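Local coordinates for INSIG protein homolog (PDB 4XU6), which binds diacylglycerol as a trimeric, six-helix membrane protein of the INSIG family, at residues T32-H35 with P40-W43. Sequence-based numbering, arbitrary orientation.
Sequences TVYH and PFVW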
loop_
_atom_site.group_PDB
_atom_site.type_symbol
_atom_site.label_atom_id
_atom_site.label_comp_id
_atom_site.label_asym_id
_atom_site.label_seq_id
_atom_site.Cartn_x
_atom_site.Cartn_y
_atom_site.Cartn_z
ATOM N N THR A 32 -0.787 -15.146 16.643
ATOM C CA THR A 32 -1.726 -16.010 17.348
ATOM C C THR A 32 -1.045 -17.332 17.658
ATOM O O THR A 32 -0.008 -17.663 17.060
ATOM C CB THR A 32 -2.990 -16.320 16.512
ATOM O OG1 THR A 32 -2.616 -16.936 15.265
ATOM C CG2 THR A 32 -3.803 -15.048 16.235
ATOM N N VAL A 33 -1.631 -18.079 18.594
ATOM C CA VAL A 33 -1.157 -19.420 18.951
ATOM C C VAL A 33 -2.383 -20.287 19.174
ATOM O O VAL A 33 -3.277 -19.887 19.915
ATOM C CB VAL A 33 -0.383 -19.412 20.293
ATOM C CG1 VAL A 33 0.067 -20.835 20.666
ATOM C CG2 VAL A 33 0.803 -18.473 20.246
ATOM N N TYR A 34 -2.439 -21.468 18.562
ATOM C CA TYR A 34 -3.559 -22.375 18.808
ATOM C C TYR A 34 -3.334 -23.268 20.037
ATOM O O TYR A 34 -2.202 -23.641 20.350
ATOM C CB TYR A 34 -3.847 -23.246 17.589
ATOM C CG TYR A 34 -4.570 -22.516 16.476
ATOM C CD1 TYR A 34 -5.938 -22.290 16.549
ATOM C CD2 TYR A 34 -3.888 -22.068 15.347
ATOM C CE1 TYR A 34 -6.609 -21.627 15.543
ATOM C CE2 TYR A 34 -4.555 -21.398 14.323
ATOM C CZ TYR A 34 -5.921 -21.186 14.431
ATOM O OH TYR A 34 -6.613 -20.531 13.433
ATOM N N HIS A 35 -4.421 -23.589 20.728
ATOM C CA HIS A 35 -4.376 -24.492 21.878
ATOM C C HIS A 35 -5.454 -25.557 21.730
ATOM O O HIS A 35 -6.259 -25.755 22.641
ATOM C CB HIS A 35 -4.624 -23.722 23.180
ATOM C CG HIS A 35 -3.652 -22.608 23.424
ATOM N ND1 HIS A 35 -2.314 -22.826 23.667
ATOM C CD2 HIS A 35 -3.830 -21.267 23.468
ATOM C CE1 HIS A 35 -1.706 -21.665 23.843
ATOM N NE2 HIS A 35 -2.604 -20.704 23.727
ATOM N N PRO A 40 -7.704 -32.344 13.738
ATOM C CA PRO A 40 -6.778 -32.393 12.603
ATOM C C PRO A 40 -6.450 -30.980 12.125
ATOM O O PRO A 40 -7.366 -30.171 12.014
ATOM C CB PRO A 40 -7.588 -33.103 11.517
ATOM C CG PRO A 40 -8.636 -33.878 12.252
ATOM C CD PRO A 40 -8.964 -33.060 13.457
ATOM N N PHE A 41 -5.180 -30.698 11.850
ATOM C CA PHE A 41 -4.788 -29.406 11.294
ATOM C C PHE A 41 -4.592 -29.495 9.787
ATOM O O PHE A 41 -4.243 -30.555 9.258
ATOM C CB PHE A 41 -3.499 -28.892 11.963
ATOM C CG PHE A 41 -3.742 -28.116 13.228
ATOM C CD1 PHE A 41 -4.375 -28.722 14.308
ATOM C CD2 PHE A 41 -3.347 -26.780 13.340
ATOM C CE1 PHE A 41 -4.612 -28.027 15.480
ATOM C CE2 PHE A 41 -3.589 -26.068 14.510
ATOM C CZ PHE A 41 -4.217 -26.698 15.588
ATOM N N VAL A 42 -4.835 -28.384 9.100
ATOM C CA VAL A 42 -4.516 -28.252 7.687
ATOM C C VAL A 42 -3.495 -27.126 7.630
ATOM O O VAL A 42 -3.812 -25.988 7.989
ATOM C CB VAL A 42 -5.757 -27.872 6.846
ATOM C CG1 VAL A 42 -5.381 -27.668 5.379
ATOM C CG2 VAL A 42 -6.840 -28.946 6.961
ATOM N N TRP A 43 -2.271 -27.443 7.213
ATOM C CA TRP A 43 -1.164 -26.493 7.333
ATOM C C TRP A 43 -1.050 -26.035 8.797
ATOM O O TRP A 43 -0.890 -26.869 9.693
ATOM C CB TRP A 43 -1.362 -25.306 6.372
ATOM C CG TRP A 43 -0.099 -24.562 6.019
ATOM C CD1 TRP A 43 1.163 -24.818 6.474
ATOM C CD2 TRP A 43 0.017 -23.440 5.127
ATOM N NE1 TRP A 43 2.056 -23.926 5.921
ATOM C CE2 TRP A 43 1.379 -23.071 5.090
ATOM C CE3 TRP A 43 -0.899 -22.716 4.354
ATOM C CZ2 TRP A 43 1.849 -22.006 4.313
ATOM C CZ3 TRP A 43 -0.430 -21.652 3.580
ATOM C CH2 TRP A 43 0.931 -21.310 3.572
#
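A T-shaped aromatic pair, Tyr-34 with Phe-41, joins two short strands in the loop between the first two transmembrane helices, 5-29 and 48-64. The phenyl ring of Phe-41 directs its edge at the face of the Tyr-34 ring, with the planes at 86° and the centroids 5.8 Å apart. The approach is off-centre, toward the root of the tyrosine: Phe-41 CE2 comes to 4.1 Å from Tyr-34 CD2, while Phe-41 CZ reaches Tyr-34 CB at 4.0 Å, the methylene lying near the plane of the phenyl ring. The CB atoms of both residues point toward the opposite segment, and with CG anti to the carbonyl carbon (chi1 -76° in Tyr-34 and -87° in Phe-41) the rings meet between the strands. The CA atoms of Tyr-34 and Phe-41 are 10.4 Å apart, and the strands belong to different two-stranded antiparallel sheets: 32-34 pairs with 148-150, which precedes the last helix, and 41-42 with 45-46. The two side chains link these sheets by apolar and aromatic packing, and Pro-46 touches both. At its far end the tyrosine is held by a hydrogen bond between its hydroxyl group and Asp-23 OD2 on helix 5-29, which should restrict the swing of the side chain about its CA-CB bond. The side chain of Tyr-34 lies about 5 Å from a bound tridecanoic acid and about 7 Å from that of the diacylglycerol-binding His-26. The contact is thus an edge-to-face bridge from a long-range two-stranded sheet to a local antiparallel pair, made within an interhelical loop beside the lipid pocket of this INSIG homolog.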